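HTH cro/C1-type domain-containing protein (Pseudomonas aeruginosa PAO1, PDB 7CSV) is the antitoxin HigA, a dimeric helix-turn-helix regulator that recognises specific pseudopalindromic DNA motifs. Local coordinates at residues H10-R16 with I44-G50. Residues are numbered along the deposited sequence; the frame is centred on the assembly and turned at random.
Sequences HPGEILR and IVREQRG
His10 chi1 is near trans (-162°), which lays the imidazole face against the CA of Glu47, while Arg16, its chain bent at chi3, turns the edge of its guanidinium to the carbonyl at the end of helix 38-45. His10 suits its place because one ring does two jobs. As N-cap of helix 11-23, its ND1 accepts from Gly12 N at 2.9 Å in the ring plane, and its face receives a CH-pi contact from Glu47, whose CA stands 3.5 Å from the ring centroid. The face turned the other way meets Pro11 CD, and Tyr77 of helix 67-93 adds an edge-to-face ring contact. Glu47, with positive phi (64°), closes helix 38-45 in a Schellman motif. Gly12 has no side chain, which allows the backbones close together: its CA lies 3.4 Å from Ile44 O in a CA-H...O contact. On the apolar side of the contact, Leu15 CD2 touches Val45 CG1 and Ile44 CG2, joining a core shared with Leu59 and Trp70.

A long, flexible arginine is what reaches the carbonyl and carboxylate at the solvent side. Arg16 NH2 donates to Val45 O at 2.7 Å. Arg16 NH2 also meets the anti lone pair of Glu47 OE2 at 3.0 Å in a nearly straight (171°), nearly coplanar salt bridge. A water accepts from His10 N and donates to Glu47 OE1.

Thus the starts and ends of helices 11-23 and 38-45 are tied together in the helix-turn-helix fold. The double grip on NH2 should restrain the guanidinium's rotation, and its positive charge probably eases the proximity of the Glu13 and Glu47 carboxylates.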
ATOM      1  N   HIS A  10      -9.945   4.934   7.490  1.00 15.03           N
ATOM      2  CA  HIS A  10     -10.048   3.657   6.800  1.00 16.66           C
ATOM      3  C   HIS A  10     -10.576   3.843   5.379  1.00 14.23           C
ATOM      4  O   HIS A  10     -11.500   4.632   5.153  1.00 15.67           O
ATOM      5  CB  HIS A  10     -10.952   2.703   7.566  1.00 16.61           C
ATOM      6  CG  HIS A  10     -10.764   1.277   7.170  1.00 12.24           C
ATOM      7  ND1 HIS A  10     -11.327   0.750   6.028  1.00 12.27           N
ATOM      8  CD2 HIS A  10     -10.057   0.275   7.740  1.00 14.78           C
ATOM      9  CE1 HIS A  10     -10.979  -0.519   5.916  1.00 12.76           C
ATOM     10  NE2 HIS A  10     -10.211  -0.834   6.946  1.00 12.24           N
ATOM     11  N   PRO A  11     -10.013   3.127   4.401  1.00 12.60           N
ATOM     12  CA  PRO A  11     -10.530   3.221   3.030  1.00 13.15           C
ATOM     13  C   PRO A  11     -12.008   2.918   2.922  1.00 13.56           C
ATOM     14  O   PRO A  11     -12.668   3.448   2.022  1.00 13.92           O
ATOM     15  CB  PRO A  11      -9.708   2.172   2.268  1.00 16.33           C
ATOM     16  CG  PRO A  11      -8.460   2.006   3.075  1.00 13.86           C
ATOM     17  CD  PRO A  11      -8.822   2.261   4.501  1.00 12.86           C
ATOM     18  N   GLY A  12     -12.541   2.062   3.792  1.00 12.93           N
ATOM     19  CA  GLY A  12     -13.956   1.738   3.724  1.00 13.60           C
ATOM     20  C   GLY A  12     -14.844   2.927   4.013  1.00 17.46           C
ATOM     21  O   GLY A  12     -15.969   3.003   3.513  1.00 15.39           O
ATOM     22  N   GLU A  13     -14.348   3.880   4.803  1.00 14.83           N
ATOM     23  CA  GLU A  13     -15.106   5.103   5.039  1.00 16.29           C
ATOM     24  C   GLU A  13     -15.283   5.899   3.751  1.00 15.81           C
ATOM     25  O   GLU A  13     -16.370   6.424   3.478  1.00 15.21           O
ATOM     26  CB  GLU A  13     -14.404   5.934   6.109  1.00 19.38           C
ATOM     27  CG  GLU A  13     -15.015   7.291   6.378  1.00 23.07           C
ATOM     28  CD  GLU A  13     -14.259   8.020   7.475  1.00 24.64           C
ATOM     29  OE1 GLU A  13     -13.968   9.219   7.312  1.00 32.67           O
ATOM     30  OE2 GLU A  13     -13.929   7.378   8.491  1.00 27.05           O
ATOM     31  N   ILE A  14     -14.222   6.000   2.949  1.00 12.75           N
ATOM     32  CA  ILE A  14     -14.318   6.691   1.667  1.00 14.81           C
ATOM     33  C   ILE A  14     -15.172   5.895   0.690  1.00 13.82           C
ATOM     34  O   ILE A  14     -15.940   6.473  -0.094  1.00 13.59           O
ATOM     35  CB  ILE A  14     -12.908   6.961   1.115  1.00 16.79           C
ATOM     36  CG1 ILE A  14     -12.223   8.015   1.996  1.00 20.93           C
ATOM     37  CG2 ILE A  14     -12.951   7.365  -0.361  1.00 18.90           C
ATOM     38  CD1 ILE A  14     -10.917   8.499   1.478  1.00 29.16           C
ATOM     39  N   LEU A  15     -15.056   4.564   0.709  1.00 13.48           N
ATOM     40  CA  LEU A  15     -15.916   3.741  -0.140  1.00 13.10           C
ATOM     41  C   LEU A  15     -17.383   3.972   0.196  1.00 13.05           C
ATOM     42  O   LEU A  15     -18.211   4.199  -0.701  1.00 12.79           O
ATOM     43  CB  LEU A  15     -15.552   2.266   0.023  1.00 13.51           C
ATOM     44  CG  LEU A  15     -16.397   1.220  -0.696  1.00  9.95           C
ATOM     45  CD1 LEU A  15     -16.399   1.542  -2.164  1.00 12.34           C
ATOM     46  CD2 LEU A  15     -15.824  -0.176  -0.422  1.00 18.42           C
ATOM     47  N   ARG A  16     -17.712   3.937   1.497  1.00 12.70           N
ATOM     48  CA  ARG A  16     -19.082   4.173   1.951  1.00 14.01           C
ATOM     49  C   ARG A  16     -19.568   5.552   1.522  1.00 16.47           C
ATOM     50  O   ARG A  16     -20.637   5.690   0.926  1.00 14.79           O
ATOM     51  CB  ARG A  16     -19.168   4.050   3.483  1.00 20.18           C
ATOM     52  CG  ARG A  16     -19.129   2.643   4.048  1.00 26.54           C
ATOM     53  CD  ARG A  16     -19.538   2.617   5.535  1.00 28.56           C
ATOM     54  NE  ARG A  16     -19.146   3.833   6.253  1.00 28.21           N
ATOM     55  CZ  ARG A  16     -18.073   3.948   7.032  1.00 30.08           C
ATOM     56  NH1 ARG A  16     -17.815   5.104   7.629  1.00 30.79           N
ATOM     57  NH2 ARG A  16     -17.253   2.918   7.234  1.00 27.39           N
ATOM     58  N   ILE A  44     -14.760  -4.574   4.606  1.00 12.20           N
ATOM     59  CA  ILE A  44     -14.088  -3.317   4.276  1.00 14.40           C
ATOM     60  C   ILE A  44     -14.915  -2.122   4.746  1.00 16.72           C
ATOM     61  O   ILE A  44     -14.390  -1.191   5.359  1.00 13.41           O
ATOM     62  CB  ILE A  44     -13.797  -3.240   2.766  1.00 13.27           C
ATOM     63  CG1 ILE A  44     -12.730  -4.263   2.382  1.00 12.62           C
ATOM     64  CG2 ILE A  44     -13.378  -1.813   2.375  1.00 15.31           C
ATOM     65  CD1 ILE A  44     -12.791  -4.678   0.892  1.00 12.20           C
ATOM     66  N   VAL A  45     -16.219  -2.118   4.452  1.00 14.03           N
ATOM     67  CA  VAL A  45     -17.023  -0.962   4.833  1.00 15.79           C
ATOM     68  C   VAL A  45     -17.185  -0.886   6.341  1.00 16.87           C
ATOM     69  O   VAL A  45     -17.413   0.201   6.876  1.00 19.23           O
ATOM     70  CB  VAL A  45     -18.402  -0.969   4.149  1.00 21.03           C
ATOM     71  CG1 VAL A  45     -18.243  -1.033   2.634  1.00 17.75           C
ATOM     72  CG2 VAL A  45     -19.256  -2.104   4.664  1.00 20.32           C
ATOM     73  N   ARG A  46     -17.081  -2.015   7.033  1.00 15.54           N
ATOM     74  CA  ARG A  46     -17.076  -2.038   8.492  1.00 13.91           C
ATOM     75  C   ARG A  46     -15.708  -1.715   9.071  1.00 18.44           C
ATOM     76  O   ARG A  46     -15.557  -1.721  10.304  1.00 16.68           O
ATOM     77  CB  ARG A  46     -17.527  -3.407   8.990  1.00 13.87           C
ATOM     78  CG  ARG A  46     -19.002  -3.707   8.773  1.00 19.58           C
ATOM     79  CD  ARG A  46     -19.837  -3.161   9.920  1.00 26.21           C
ATOM     80  NE  ARG A  46     -19.886  -4.083  11.049  1.00 29.44           N
ATOM     81  CZ  ARG A  46     -19.109  -4.002  12.125  1.00 29.49           C
ATOM     82  NH1 ARG A  46     -19.237  -4.900  13.098  1.00 31.65           N
ATOM     83  NH2 ARG A  46     -18.205  -3.035  12.233  1.00 34.50           N
ATOM     84  N   GLU A  47     -14.714  -1.449   8.213  1.00 15.02           N
ATOM     85  CA  GLU A  47     -13.359  -1.095   8.645  1.00 14.23           C
ATOM     86  C   GLU A  47     -12.685  -2.247   9.397  1.00 13.82           C
ATOM     87  O   GLU A  47     -11.878  -2.031  10.307  1.00 16.38           O
ATOM     88  CB  GLU A  47     -13.378   0.204   9.463  1.00 18.18           C
ATOM     89  CG  GLU A  47     -14.206   1.283   8.757  1.00 17.76           C
ATOM     90  CD  GLU A  47     -14.068   2.671   9.348  1.00 26.17           C
ATOM     91  OE1 GLU A  47     -13.163   2.900  10.180  1.00 19.74           O
ATOM     92  OE2 GLU A  47     -14.886   3.537   8.976  1.00 26.92           O
ATOM     93  N   GLN A  48     -12.996  -3.479   8.987  1.00 13.56           N
ATOM     94  CA  GLN A  48     -12.463  -4.704   9.568  1.00 15.03           C
ATOM     95  C   GLN A  48     -11.547  -5.443   8.609  1.00 17.87           C
ATOM     96  O   GLN A  48     -11.142  -6.574   8.900  1.00 17.87           O
ATOM     97  CB  GLN A  48     -13.598  -5.643   9.988  1.00 14.26           C
ATOM     98  CG  GLN A  48     -14.612  -5.001  10.881  1.00 16.31           C
ATOM     99  CD  GLN A  48     -13.992  -4.576  12.201  1.00 18.19           C
ATOM    100  OE1 GLN A  48     -13.373  -5.383  12.888  1.00 21.57           O
ATOM    101  NE2 GLN A  48     -14.133  -3.303  12.542  1.00 19.20           N
ATOM    102  N   ARG A  49     -11.228  -4.841   7.471  1.00 13.05           N
ATOM    103  CA  ARG A  49     -10.353  -5.472   6.501  1.00 14.50           C
ATOM    104  C   ARG A  49      -9.832  -4.382   5.581  1.00 13.28           C
ATOM    105  O   ARG A  49     -10.557  -3.432   5.278  1.00 15.20           O
ATOM    106  CB  ARG A  49     -11.096  -6.552   5.706  1.00 21.24           C
ATOM    107  CG  ARG A  49     -10.295  -7.162   4.581  1.00 31.41           C
ATOM    108  CD  ARG A  49     -11.197  -7.702   3.484  1.00 29.12           C
ATOM    109  NE  ARG A  49     -12.049  -8.800   3.936  1.00 34.32           N
ATOM    110  CZ  ARG A  49     -11.630 -10.051   4.106  1.00 36.62           C
ATOM    111  NH1 ARG A  49     -12.478 -10.984   4.512  1.00 33.38           N
ATOM    112  NH2 ARG A  49     -10.363 -10.370   3.876  1.00 43.72           N
ATOM    113  N   GLY A  50      -8.573  -4.507   5.163  1.00 11.82           N
ATOM    114  CA  GLY A  50      -8.017  -3.557   4.218  1.00 14.37           C
ATOM    115  C   GLY A  50      -8.311  -3.912   2.769  1.00 15.37           C
ATOM    116  O   GLY A  50      -8.865  -4.971   2.453  1.00 13.84           O
TER
HETATM  117  O   HOH W   1     -12.207   5.724   9.020  1.00 21.76           O